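Local coordinates for protein Amy13K (Eubacterium rectale DSM 17629, PDB 6B3P) that binds starch-derived maltooligosaccharides through two carbohydrate-binding modules of family CBM26 and is likely to keep a surface-bound alpha-amylase close to its starch substrate, at residues L3-S9 with G43-L49; Y18-E22 with S54-S58; K100-H106 with D152-D158; N144-W150 with P205-E209. All blocks are in the same frame, centred on the assembly; numbering follows the deposited sequence.

Interaction 1: L3-S9 with G43-L49; sequences LTINYKS and GWYTMHL. With FMT (formic acid), chain S; EDO (1,2-ethanediol), chain L.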
# COMPACT_ATOMS: atom_id res chain seq x y z
N LEU A 3 1.41 9.23 -0.73
CA LEU A 3 2.64 9.41 0.02
C LEU A 3 2.95 8.15 0.80
O LEU A 3 2.06 7.53 1.38
CB LEU A 3 2.53 10.61 0.97
CG LEU A 3 3.72 10.85 1.91
CD1 LEU A 3 4.93 11.31 1.13
CD2 LEU A 3 3.35 11.86 2.97
N THR A 4 4.22 7.77 0.80
CA THR A 4 4.70 6.67 1.64
C THR A 4 6.00 7.11 2.29
O THR A 4 6.89 7.62 1.62
CB THR A 4 4.92 5.38 0.83
OG1 THR A 4 3.71 5.02 0.15
CG2 THR A 4 5.35 4.23 1.75
N ILE A 5 6.09 6.92 3.60
CA ILE A 5 7.31 7.23 4.33
C ILE A 5 7.77 6.02 5.12
O ILE A 5 7.01 5.47 5.92
CB ILE A 5 7.12 8.42 5.29
CG1 ILE A 5 6.73 9.68 4.51
CG2 ILE A 5 8.40 8.68 6.08
CD1 ILE A 5 6.30 10.84 5.38
N ASN A 6 9.01 5.60 4.88
CA ASN A 6 9.64 4.54 5.65
C ASN A 6 10.74 5.14 6.52
O ASN A 6 11.54 5.94 6.04
CB ASN A 6 10.22 3.47 4.72
CG ASN A 6 9.25 3.06 3.63
OD1 ASN A 6 8.34 2.27 3.86
ND2 ASN A 6 9.46 3.59 2.43
N TYR A 7 10.75 4.75 7.79
CA TYR A 7 11.68 5.30 8.77
C TYR A 7 12.36 4.18 9.54
O TYR A 7 11.70 3.36 10.18
CB TYR A 7 10.93 6.25 9.71
CG TYR A 7 11.71 6.74 10.91
CD1 TYR A 7 13.04 7.13 10.79
CD2 TYR A 7 11.11 6.84 12.15
CE1 TYR A 7 13.75 7.59 11.89
CE2 TYR A 7 11.80 7.30 13.25
CZ TYR A 7 13.12 7.67 13.12
OH TYR A 7 13.80 8.12 14.22
N LYS A 8 13.69 4.14 9.45
CA LYS A 8 14.48 3.21 10.24
C LYS A 8 14.64 3.84 11.62
O LYS A 8 15.51 4.69 11.82
CB LYS A 8 15.83 2.94 9.59
CG LYS A 8 16.62 1.78 10.18
CD LYS A 8 17.98 1.69 9.53
CE LYS A 8 18.62 0.33 9.74
NZ LYS A 8 19.79 0.17 8.83
N SER A 9 13.79 3.43 12.55
CA SER A 9 13.63 4.17 13.80
C SER A 9 14.91 4.27 14.62
O SER A 9 15.65 3.30 14.78
CB SER A 9 12.54 3.53 14.67
OG SER A 9 12.39 4.28 15.87
N GLY A 43 13.32 -3.24 11.93
CA GLY A 43 13.85 -1.95 12.33
C GLY A 43 13.19 -0.78 11.61
O GLY A 43 13.37 0.37 12.02
N TRP A 44 12.45 -1.08 10.55
CA TRP A 44 11.77 -0.04 9.76
C TRP A 44 10.30 0.09 10.14
O TRP A 44 9.66 -0.88 10.56
CB TRP A 44 11.88 -0.35 8.27
CG TRP A 44 13.26 -0.18 7.70
CD1 TRP A 44 14.28 -1.09 7.76
CD2 TRP A 44 13.76 0.95 6.97
NE1 TRP A 44 15.39 -0.59 7.12
CE2 TRP A 44 15.10 0.66 6.63
CE3 TRP A 44 13.21 2.17 6.58
CZ2 TRP A 44 15.89 1.55 5.91
CZ3 TRP A 44 14.00 3.06 5.87
CH2 TRP A 44 15.32 2.74 5.54
N TYR A 45 9.77 1.30 9.98
CA TYR A 45 8.35 1.57 10.18
C TYR A 45 7.82 2.38 9.01
O TYR A 45 8.54 3.21 8.45
CB TYR A 45 8.11 2.30 11.50
CG TYR A 45 8.55 1.48 12.67
CD1 TYR A 45 9.89 1.43 13.04
CD2 TYR A 45 7.64 0.74 13.40
CE1 TYR A 45 10.30 0.67 14.11
CE2 TYR A 45 8.04 -0.03 14.47
CZ TYR A 45 9.37 -0.06 14.82
OH TYR A 45 9.77 -0.83 15.90
N THR A 46 6.56 2.14 8.66
CA THR A 46 5.99 2.68 7.43
C THR A 46 4.62 3.30 7.67
O THR A 46 3.81 2.75 8.42
CB THR A 46 5.85 1.58 6.35
OG1 THR A 46 7.14 1.05 6.03
CG2 THR A 46 5.21 2.13 5.08
N MET A 47 4.37 4.44 7.04
CA MET A 47 3.04 5.04 7.01
C MET A 47 2.67 5.42 5.58
O MET A 47 3.53 5.79 4.78
CB MET A 47 2.96 6.28 7.91
CG MET A 47 3.85 7.45 7.50
SD MET A 47 3.08 8.57 6.31
CE MET A 47 1.90 9.42 7.36
N HIS A 48 1.38 5.30 5.27
CA HIS A 48 0.85 5.73 3.99
C HIS A 48 -0.14 6.86 4.20
O HIS A 48 -0.76 6.96 5.26
CB HIS A 48 0.16 4.56 3.27
CG HIS A 48 1.10 3.47 2.86
ND1 HIS A 48 1.66 3.40 1.61
CD2 HIS A 48 1.58 2.41 3.55
CE1 HIS A 48 2.44 2.34 1.54
NE2 HIS A 48 2.41 1.72 2.71
N LEU A 49 -0.27 7.71 3.20
CA LEU A 49 -1.16 8.86 3.30
C LEU A 49 -1.55 9.38 1.92
O LEU A 49 -0.77 9.29 0.97
CB LEU A 49 -0.49 9.99 4.10
CG LEU A 49 -1.41 11.07 4.66
CD1 LEU A 49 -2.22 10.53 5.84
CD2 LEU A 49 -0.60 12.29 5.08
C FMT S . -0.41 3.11 7.29
O1 FMT S . -0.21 4.31 7.17
O2 FMT S . -0.35 2.36 6.32
C1 EDO L . 13.20 -0.27 16.25
O1 EDO L . 12.54 -1.50 16.61
C2 EDO L . 14.41 -0.04 17.15
O2 EDO L . 13.98 0.19 18.50
O HOH W 1 0.69 5.42 -0.25
O HOH W 2 18.27 -1.75 6.99
O HOH W 3 15.32 0.94 13.93

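Interaction 2: Y18-E22 with S54-S58; sequences YIYKE and STDYS. With GLC (alpha-D-glucopyranose), chain C; GLC (alpha-D-glucopyranose), chain B; GLC (alpha-D-glucopyranose), chain D; FMT (formic acid), chain Q.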
# COMPACT_ATOMS: atom_id res chain seq x y z
N TYR A 18 4.51 13.41 11.62
CA TYR A 18 3.71 14.62 11.64
C TYR A 18 4.02 15.45 10.40
O TYR A 18 5.18 15.78 10.14
CB TYR A 18 3.97 15.43 12.91
CG TYR A 18 3.19 16.73 12.98
CD1 TYR A 18 1.82 16.72 13.22
CD2 TYR A 18 3.82 17.95 12.83
CE1 TYR A 18 1.10 17.90 13.30
CE2 TYR A 18 3.11 19.13 12.90
CZ TYR A 18 1.76 19.10 13.14
OH TYR A 18 1.05 20.28 13.21
N ILE A 19 2.98 15.77 9.64
CA ILE A 19 3.13 16.46 8.36
C ILE A 19 2.32 17.74 8.41
O ILE A 19 1.18 17.74 8.87
CB ILE A 19 2.67 15.57 7.19
CG1 ILE A 19 3.55 14.31 7.11
CG2 ILE A 19 2.72 16.33 5.86
CD1 ILE A 19 3.00 13.22 6.22
N TYR A 20 2.90 18.84 7.94
CA TYR A 20 2.21 20.13 8.02
C TYR A 20 2.58 21.13 6.94
O TYR A 20 3.71 21.14 6.43
CB TYR A 20 2.45 20.76 9.39
CG TYR A 20 3.87 21.25 9.63
CD1 TYR A 20 4.26 22.54 9.27
CD2 TYR A 20 4.82 20.43 10.22
CE1 TYR A 20 5.54 22.98 9.49
CE2 TYR A 20 6.11 20.87 10.45
CZ TYR A 20 6.46 22.15 10.08
OH TYR A 20 7.74 22.62 10.30
N LYS A 21 1.61 21.98 6.60
CA LYS A 21 1.81 23.11 5.70
C LYS A 21 0.76 24.18 5.97
O LYS A 21 -0.43 23.94 5.80
CB LYS A 21 1.74 22.66 4.23
CG LYS A 21 1.94 23.79 3.23
CD LYS A 21 3.34 24.40 3.31
CE LYS A 21 3.58 25.38 2.16
NZ LYS A 21 4.88 26.09 2.27
N GLU A 22 1.21 25.36 6.39
CA GLU A 22 0.32 26.49 6.69
C GLU A 22 -0.85 26.08 7.59
O GLU A 22 -2.00 26.42 7.32
CB GLU A 22 -0.21 27.10 5.39
CG GLU A 22 0.87 27.66 4.46
CD GLU A 22 1.62 28.84 5.06
OE1 GLU A 22 1.16 29.38 6.08
OE2 GLU A 22 2.67 29.22 4.51
N SER A 54 -1.04 20.27 -4.04
CA SER A 54 -1.02 21.69 -4.33
C SER A 54 0.22 22.35 -3.74
O SER A 54 0.64 23.41 -4.20
CB SER A 54 -2.28 22.38 -3.79
OG SER A 54 -3.45 21.83 -4.38
N THR A 55 0.80 21.71 -2.72
CA THR A 55 1.90 22.30 -1.98
C THR A 55 2.99 21.31 -1.62
O THR A 55 2.82 20.09 -1.74
CB THR A 55 1.42 22.94 -0.66
OG1 THR A 55 0.92 21.91 0.21
CG2 THR A 55 0.32 23.97 -0.92
N ASP A 56 4.12 21.84 -1.17
CA ASP A 56 5.12 21.06 -0.46
C ASP A 56 4.64 20.90 0.98
O ASP A 56 3.66 21.53 1.38
CB ASP A 56 6.49 21.73 -0.50
CG ASP A 56 7.04 21.86 -1.90
OD1 ASP A 56 6.71 21.01 -2.76
OD2 ASP A 56 7.83 22.80 -2.14
N TYR A 57 5.33 20.07 1.75
CA TYR A 57 5.04 19.92 3.18
C TYR A 57 6.32 19.77 3.98
O TYR A 57 7.40 19.57 3.42
CB TYR A 57 4.14 18.71 3.44
CG TYR A 57 2.77 18.83 2.82
CD1 TYR A 57 2.56 18.49 1.49
CD2 TYR A 57 1.68 19.27 3.56
CE1 TYR A 57 1.31 18.59 0.91
CE2 TYR A 57 0.42 19.37 2.99
CZ TYR A 57 0.24 19.03 1.67
OH TYR A 57 -1.00 19.12 1.09
N SER A 58 6.18 19.89 5.29
CA SER A 58 7.26 19.60 6.22
C SER A 58 6.94 18.32 6.97
O SER A 58 5.77 18.05 7.25
CB SER A 58 7.46 20.75 7.20
OG SER A 58 7.88 21.92 6.53
C1 GLC C . 5.50 21.91 14.55
C2 GLC C . 6.72 22.73 14.22
C3 GLC C . 6.38 24.19 14.02
C4 GLC C . 5.20 24.34 13.07
C5 GLC C . 4.06 23.43 13.47
C6 GLC C . 2.86 23.47 12.53
O2 GLC C . 7.64 22.53 15.24
O3 GLC C . 7.49 24.90 13.58
O4 GLC C . 4.82 25.70 13.06
O5 GLC C . 4.53 22.12 13.56
O6 GLC C . 1.78 22.67 12.93
C1 GLC B . 5.29 26.45 11.95
C2 GLC B . 5.74 27.82 12.40
C3 GLC B . 4.54 28.69 12.75
C4 GLC B . 3.54 28.73 11.61
C5 GLC B . 3.20 27.31 11.20
C6 GLC B . 2.32 27.25 9.97
O2 GLC B . 6.60 27.72 13.49
O3 GLC B . 5.00 29.97 13.06
O4 GLC B . 2.39 29.54 11.94
O5 GLC B . 4.37 26.60 10.89
O6 GLC B . 2.27 25.95 9.46
C1 GLC D . 4.22 19.86 19.21
C2 GLC D . 5.58 19.61 18.59
C3 GLC D . 5.91 20.76 17.66
C4 GLC D . 4.80 21.01 16.65
C5 GLC D . 3.48 21.14 17.36
C6 GLC D . 2.37 21.30 16.33
O2 GLC D . 6.56 19.41 19.58
O3 GLC D . 7.10 20.52 16.97
O4 GLC D . 5.09 22.15 15.89
O5 GLC D . 3.27 20.02 18.17
O6 GLC D . 1.08 21.27 16.87
C FMT Q . 4.73 25.18 -1.54
O1 FMT Q . 5.13 24.36 -2.36
O2 FMT Q . 3.55 25.26 -1.25
O HOH W 4 5.60 23.22 5.89

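Interaction 3: K100-H106 with D152-D158; sequences KYVTTIH and DVVYTQD. With FMT (formic acid), chain T; EDO (1,2-ethanediol), chain J.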
# COMPACT_ATOMS: atom_id res chain seq x y z
N LYS A 100 11.85 -4.98 -2.23
CA LYS A 100 11.01 -5.33 -3.38
C LYS A 100 9.74 -4.50 -3.37
O LYS A 100 9.43 -3.82 -2.39
CB LYS A 100 10.65 -6.81 -3.37
CG LYS A 100 11.82 -7.75 -3.23
CD LYS A 100 12.59 -7.88 -4.53
CE LYS A 100 13.62 -9.00 -4.45
NZ LYS A 100 13.01 -10.31 -4.12
N TYR A 101 8.99 -4.56 -4.47
CA TYR A 101 7.68 -3.93 -4.55
C TYR A 101 6.60 -4.97 -4.28
O TYR A 101 6.33 -5.83 -5.11
CB TYR A 101 7.48 -3.28 -5.92
CG TYR A 101 8.38 -2.10 -6.12
CD1 TYR A 101 9.65 -2.25 -6.67
CD2 TYR A 101 7.99 -0.83 -5.72
CE1 TYR A 101 10.48 -1.17 -6.84
CE2 TYR A 101 8.82 0.26 -5.88
CZ TYR A 101 10.07 0.08 -6.44
OH TYR A 101 10.90 1.16 -6.61
N VAL A 102 6.00 -4.86 -3.10
CA VAL A 102 5.03 -5.84 -2.63
C VAL A 102 3.63 -5.24 -2.67
O VAL A 102 3.29 -4.39 -1.85
CB VAL A 102 5.35 -6.31 -1.20
CG1 VAL A 102 4.41 -7.43 -0.78
CG2 VAL A 102 6.79 -6.76 -1.11
N THR A 103 2.84 -5.71 -3.63
CA THR A 103 1.49 -5.19 -3.83
C THR A 103 0.47 -6.18 -3.28
O THR A 103 0.39 -7.32 -3.74
CB THR A 103 1.21 -4.91 -5.32
OG1 THR A 103 2.25 -4.07 -5.84
CG2 THR A 103 -0.13 -4.22 -5.50
N THR A 104 -0.31 -5.73 -2.30
CA THR A 104 -1.33 -6.55 -1.66
C THR A 104 -2.71 -6.10 -2.10
O THR A 104 -3.05 -4.92 -2.01
CB THR A 104 -1.23 -6.46 -0.12
OG1 THR A 104 0.09 -6.82 0.29
CG2 THR A 104 -2.25 -7.39 0.54
N ILE A 105 -3.51 -7.05 -2.59
CA ILE A 105 -4.86 -6.74 -3.06
C ILE A 105 -5.89 -7.62 -2.36
O ILE A 105 -5.81 -8.85 -2.41
CB ILE A 105 -4.98 -6.92 -4.58
CG1 ILE A 105 -3.89 -6.13 -5.30
CG2 ILE A 105 -6.36 -6.47 -5.06
CD1 ILE A 105 -3.73 -6.48 -6.77
N HIS A 106 -6.84 -6.97 -1.70
CA HIS A 106 -7.91 -7.66 -0.99
C HIS A 106 -9.19 -7.66 -1.82
O HIS A 106 -9.60 -6.62 -2.34
CB HIS A 106 -8.18 -6.99 0.36
CG HIS A 106 -6.96 -6.82 1.21
ND1 HIS A 106 -6.28 -7.89 1.75
CD2 HIS A 106 -6.31 -5.71 1.62
CE1 HIS A 106 -5.25 -7.44 2.45
NE2 HIS A 106 -5.25 -6.12 2.39
N ASP A 152 -7.17 -12.59 -0.10
CA ASP A 152 -5.95 -11.81 -0.33
C ASP A 152 -5.08 -12.41 -1.43
O ASP A 152 -5.02 -13.63 -1.60
CB ASP A 152 -5.13 -11.72 0.96
CG ASP A 152 -5.95 -11.27 2.14
OD1 ASP A 152 -6.80 -10.37 1.98
OD2 ASP A 152 -5.76 -11.83 3.24
N VAL A 153 -4.43 -11.53 -2.18
CA VAL A 153 -3.37 -11.93 -3.10
C VAL A 153 -2.24 -10.92 -2.99
O VAL A 153 -2.47 -9.72 -2.82
CB VAL A 153 -3.87 -12.03 -4.56
CG1 VAL A 153 -4.28 -10.67 -5.09
CG2 VAL A 153 -2.80 -12.66 -5.45
N VAL A 154 -1.01 -11.42 -3.07
CA VAL A 154 0.18 -10.58 -2.96
C VAL A 154 1.10 -10.83 -4.15
O VAL A 154 1.52 -11.96 -4.39
CB VAL A 154 0.96 -10.86 -1.66
CG1 VAL A 154 2.19 -9.96 -1.56
CG2 VAL A 154 0.05 -10.67 -0.44
N TYR A 155 1.39 -9.76 -4.89
CA TYR A 155 2.33 -9.83 -6.00
C TYR A 155 3.59 -9.03 -5.69
O TYR A 155 3.53 -7.84 -5.39
CB TYR A 155 1.68 -9.34 -7.29
CG TYR A 155 0.63 -10.29 -7.80
CD1 TYR A 155 0.99 -11.52 -8.33
CD2 TYR A 155 -0.72 -9.98 -7.73
CE1 TYR A 155 0.04 -12.41 -8.78
CE2 TYR A 155 -1.68 -10.86 -8.19
CZ TYR A 155 -1.29 -12.07 -8.71
OH TYR A 155 -2.25 -12.95 -9.17
N THR A 156 4.73 -9.71 -5.77
CA THR A 156 6.03 -9.11 -5.47
C THR A 156 6.86 -8.98 -6.74
O THR A 156 7.00 -9.94 -7.48
CB THR A 156 6.81 -9.97 -4.45
OG1 THR A 156 6.02 -10.14 -3.27
CG2 THR A 156 8.13 -9.31 -4.09
N GLN A 157 7.43 -7.80 -6.96
CA GLN A 157 8.29 -7.55 -8.11
C GLN A 157 9.61 -6.90 -7.70
O GLN A 157 9.68 -6.26 -6.65
CB GLN A 157 7.59 -6.66 -9.14
CG GLN A 157 6.22 -7.14 -9.56
CD GLN A 157 5.56 -6.19 -10.55
OE1 GLN A 157 5.86 -6.22 -11.74
NE2 GLN A 157 4.68 -5.34 -10.05
N ASP A 158 10.63 -7.06 -8.53
CA ASP A 158 11.92 -6.41 -8.30
C ASP A 158 11.89 -4.96 -8.77
O ASP A 158 12.72 -4.15 -8.34
CB ASP A 158 13.04 -7.16 -9.02
CG ASP A 158 13.27 -8.55 -8.45
OD1 ASP A 158 12.62 -8.90 -7.44
OD2 ASP A 158 14.10 -9.30 -9.00
C FMT T . -0.06 -14.94 -2.86
O1 FMT T . -0.69 -14.33 -2.00
O2 FMT T . -0.03 -14.56 -4.03
C1 EDO J . 10.48 -7.78 1.18
O1 EDO J . 11.24 -7.08 0.19
C2 EDO J . 9.47 -8.69 0.49
O2 EDO J . 10.14 -9.68 -0.31
O HOH W 5 4.36 -5.38 -6.99

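Interaction 4: N144-W150 with P205-E209; sequences NADHLGW and PDSWE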
# COMPACT_ATOMS: atom_id res chain seq x y z
N ASN A 144 -8.88 -14.28 3.99
CA ASN A 144 -8.33 -13.47 5.07
C ASN A 144 -8.92 -13.90 6.41
O ASN A 144 -10.13 -13.79 6.63
CB ASN A 144 -8.60 -11.99 4.82
CG ASN A 144 -7.90 -11.09 5.82
OD1 ASN A 144 -8.32 -10.98 6.97
ND2 ASN A 144 -6.84 -10.43 5.37
N ALA A 145 -8.06 -14.40 7.30
CA ALA A 145 -8.51 -14.98 8.56
C ALA A 145 -9.23 -13.96 9.45
O ALA A 145 -10.20 -14.30 10.12
CB ALA A 145 -7.32 -15.57 9.31
N ASP A 146 -8.75 -12.72 9.45
CA ASP A 146 -9.26 -11.70 10.36
C ASP A 146 -10.44 -10.90 9.79
O ASP A 146 -11.10 -10.16 10.52
CB ASP A 146 -8.14 -10.73 10.74
CG ASP A 146 -6.96 -11.44 11.39
OD1 ASP A 146 -7.17 -12.52 11.97
OD2 ASP A 146 -5.84 -10.90 11.31
N HIS A 147 -10.69 -11.05 8.49
CA HIS A 147 -11.75 -10.30 7.83
C HIS A 147 -12.67 -11.23 7.04
O HIS A 147 -12.26 -11.83 6.04
CB HIS A 147 -11.15 -9.23 6.92
CG HIS A 147 -10.36 -8.19 7.66
ND1 HIS A 147 -9.12 -8.45 8.21
CD2 HIS A 147 -10.64 -6.91 7.97
CE1 HIS A 147 -8.67 -7.36 8.81
NE2 HIS A 147 -9.58 -6.41 8.67
N LEU A 148 -13.91 -11.33 7.50
CA LEU A 148 -14.88 -12.27 6.95
C LEU A 148 -15.31 -11.91 5.53
O LEU A 148 -15.80 -10.80 5.28
CB LEU A 148 -16.11 -12.35 7.86
CG LEU A 148 -17.21 -13.32 7.43
CD1 LEU A 148 -16.80 -14.76 7.74
CD2 LEU A 148 -18.51 -12.98 8.12
N GLY A 149 -15.13 -12.85 4.61
CA GLY A 149 -15.59 -12.70 3.24
C GLY A 149 -14.53 -12.14 2.31
O GLY A 149 -14.72 -12.11 1.10
N TRP A 150 -13.40 -11.71 2.88
CA TRP A 150 -12.31 -11.16 2.09
C TRP A 150 -11.28 -12.23 1.74
O TRP A 150 -11.06 -13.17 2.50
CB TRP A 150 -11.62 -10.02 2.85
CG TRP A 150 -12.46 -8.79 2.99
CD1 TRP A 150 -13.32 -8.49 4.00
CD2 TRP A 150 -12.51 -7.68 2.08
NE1 TRP A 150 -13.91 -7.27 3.78
CE2 TRP A 150 -13.43 -6.75 2.61
CE3 TRP A 150 -11.87 -7.38 0.87
CZ2 TRP A 150 -13.72 -5.54 1.98
CZ3 TRP A 150 -12.16 -6.18 0.25
CH2 TRP A 150 -13.08 -5.28 0.80
N PRO A 205 -12.33 0.33 2.77
CA PRO A 205 -13.72 0.78 2.78
C PRO A 205 -14.45 0.35 4.04
O PRO A 205 -13.94 -0.49 4.78
CB PRO A 205 -14.30 0.10 1.54
CG PRO A 205 -13.56 -1.18 1.45
CD PRO A 205 -12.16 -0.90 1.96
N ASP A 206 -15.63 0.92 4.29
CA ASP A 206 -16.43 0.58 5.47
C ASP A 206 -16.66 -0.93 5.57
O ASP A 206 -16.83 -1.48 6.66
CB ASP A 206 -17.78 1.30 5.42
CG ASP A 206 -17.64 2.80 5.55
OD1 ASP A 206 -16.54 3.33 5.27
OD2 ASP A 206 -18.63 3.46 5.92
N SER A 207 -16.67 -1.60 4.42
CA SER A 207 -16.85 -3.04 4.35
C SER A 207 -15.67 -3.80 4.98
O SER A 207 -15.79 -4.99 5.29
CB SER A 207 -17.03 -3.48 2.90
OG SER A 207 -17.10 -4.89 2.81
N TRP A 208 -14.55 -3.12 5.15
CA TRP A 208 -13.37 -3.71 5.77
C TRP A 208 -13.46 -3.53 7.28
O TRP A 208 -13.19 -2.46 7.81
CB TRP A 208 -12.10 -3.06 5.20
CG TRP A 208 -10.80 -3.62 5.69
CD1 TRP A 208 -9.99 -3.07 6.63
CD2 TRP A 208 -10.15 -4.82 5.24
NE1 TRP A 208 -8.87 -3.85 6.81
CE2 TRP A 208 -8.95 -4.93 5.97
CE3 TRP A 208 -10.47 -5.80 4.31
CZ2 TRP A 208 -8.06 -5.99 5.79
CZ3 TRP A 208 -9.59 -6.86 4.13
CH2 TRP A 208 -8.40 -6.94 4.86
N GLU A 209 -13.85 -4.60 7.97
CA GLU A 209 -14.17 -4.54 9.39
C GLU A 209 -12.93 -4.50 10.28
O GLU A 209 -13.04 -4.26 11.49
CB GLU A 209 -15.04 -5.73 9.78
CG GLU A 209 -16.20 -5.97 8.83
CD GLU A 209 -17.23 -4.85 8.85
OE1 GLU A 209 -18.43 -5.14 8.63
OE2 GLU A 209 -16.86 -3.67 9.07
O HOH W 6 -17.10 -8.07 6.03

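Interaction 1: L3-S9 with G43-L49
Lys8 lays its CB over the centre of the Trp44 six-membered ring, 3.7 Å from the centroid and only 7° off the ring normal, a CH-pi contact. At the edge of that indole, water 2 accepts from Trp44 NE1 and from Lys8 NZ. The lysine chain crosses the indole, Lys8 CG lying 4.0 Å from Trp44 CE2 and CD leaving past CZ2; with CG anti to the backbone N (chi1 -168°) and the rest extended, the chain leaves the ring and carries NZ to that water. On the opposite face of the sheet the Tyr45 ring has the carbonyl O of Tyr7 at its edge. The His48 ring, on the Trp44 side, has a formic acid oxygen and water 1 at its own, and its NE2 is hydrogen-bonded to Ser186 OG. The backbones of 3-8 and 44-49 pair antiparallel, with Leu3, Ile5 and Tyr7 in hydrogen-bonded pairs with Leu49, Met47 and Tyr45. On the face of Tyr45, Ile5 CD1 meets Met47 SD at 4.0 Å. The other face is more polar: Thr46 OG1 donates to Asn6 OD1 over 2.8 Å, in the carbonyl plane and on a lone pair, and Thr38 OG1 is the second partner of this hydroxyl, while Asn6 ND2 turns to Glu84. Alternation thus gives this sheet of the first CBM26 module one oily face and one whose buried amide is satisfied at both ends.

Interaction 2: Y18-E22 with S54-S58
Tyr20 and Ser58 form an antiparallel hydrogen-bonded pair in the beta-sheet of the first CBM26 module, where strand 16-20 carries part of the glycan site. Two backbone bonds close the pair: Tyr20 N to Ser58 O at 3.1 Å and Ser58 N to Tyr20 O at 3.0 Å. Water 4 joins them again, donating to Tyr20 O and accepting from Ser58 OG. Apolar packing lies on the other side of the strands, where Ile19 CG2 meets Tyr57 CB at 3.7 Å; a branched aliphatic chain fits against the base of the ring. Lys21 CB lies 3.5 Å from Tyr57 CD2, while its NZ goes to ethanediol. Tyr18 and Tyr20 turn to the sugar. Tyr20 is sandwiched, with the chain C glucose over one face and Ser58 CB over the opposite one, a CH-pi contact 3.6 Å from the Tyr20 centroid; its OH is held by Asp72. Its CG sits between the backbone N and the carbonyl carbon (chi1 70°), which stands the ring over Ser58, whose small side chain lets it come close. Tyr18 meets the same glucose with its edge, its OH 2.5 Å from the glucose O6, a hydrogen bond in which either oxygen could be the donor.

Interaction 3: K100-H106 with D152-D158
His106 ND1 donates to Asp152 OD1 across 2.5 Å, the oxygen lying near the imidazole plane while the nitrogen comes from above the carboxylate plane. Ring and carboxylate are turned 79° apart. Both have second partners, His106 NE2 on Glu188 and Asp152 OD2 on Asn144, and acids at both nitrogens would tend to favour a protonated imidazole. A leucine in place of His106 would probably leave Asp152 OD1 and Glu188 OE2 each without its imidazole donor. Strands 101-106 and 152-157 run antiparallel, with Tyr101, Thr103 and Ile105 in hydrogen-bonded pairs with Gln157, Tyr155 and Val153. Their packed interior face has Ile105 CB against Val153 CG1 at 3.8 Å; there water 5 bridges Tyr101 O, Thr103 OG1 and Gln157 NE2, while Gln157 OE1 accepts from Asp124 N. On the other, more open face compact valines still meet tightly, Val102 CG1 and Val154 CG1 3.5 Å apart. At the solvent-exposed end Lys100 bends at chi2 (-76°) to lay CD beside Asp158 OD1, and its NZ makes a long salt bridge of 3.6 Å to that oxygen. Strand 152-157 is the outermost of its sheet; strand 101-106 also pairs with strand 188-192, while Ile105 and Val153 pack on Phe167 of strand 163-168.

Interaction 4: N144-W150 with P205-E209
His147 and Trp208 stack face to face, their planes 16° apart and the imidazole centroid 3.6 Å from that of the indole six-membered ring. The same indole six-membered ring turns its edge to Trp150, planes at 77°, and Trp208 CE3 comes down over the Trp150 face to 3.5 Å from Trp150 CE2. Trp208 is therefore the shared member of an aromatic cluster, flat against the histidine and T-shaped against the tryptophan. With chi1 at -177° its indole is carried away from the backbone N and out from the C-terminal turn, between its two partners. The imidazole is held in rotation by its own loop: His147 ND1 donates to Asn144 OD1 at 2.9 Å, the oxygen lying near the ring plane although the nitrogen stands above the amide plane. The bond of Asn144 ND2 to Asp152 positions this amide. Trp150 adds a weak bond from NE1 to Ser207 O at 3.3 Å, near its ring plane, and Trp150 CH2 meets Pro205 CG at 4.2 Å. An alanine at Trp208 would probably open a gap between His147 and Trp150, leaving the face of each without its aromatic cover. Broad flat side chains suit a meeting of two turns that lack strand pairing: residues 205-209 are held against the 144-150 loop mainly by aromatic surface, with one weak directional bond across the contact.

Interactions 1 and 2 belong to one sheet of the first module, and their segments alternate along the chain; Ile19 CD1 joins them, packing 3.5 Å from Leu3 CD2. Interactions 1, 2 and 3 are partly buried sheet contacts. Interaction 1 has a long ladder of backbone bonds, whereas interaction 2, about 17 Å away between centres, has a single bridge and gives its aromatic side to glucose. Interaction 3 repeats the long antiparallel ladder in the second module but ends in a histidine-carboxylate hydrogen bond. Interaction 4 is a surface contact of turns, built on ring stacking rather than backbone bonding, and it touches interaction 3.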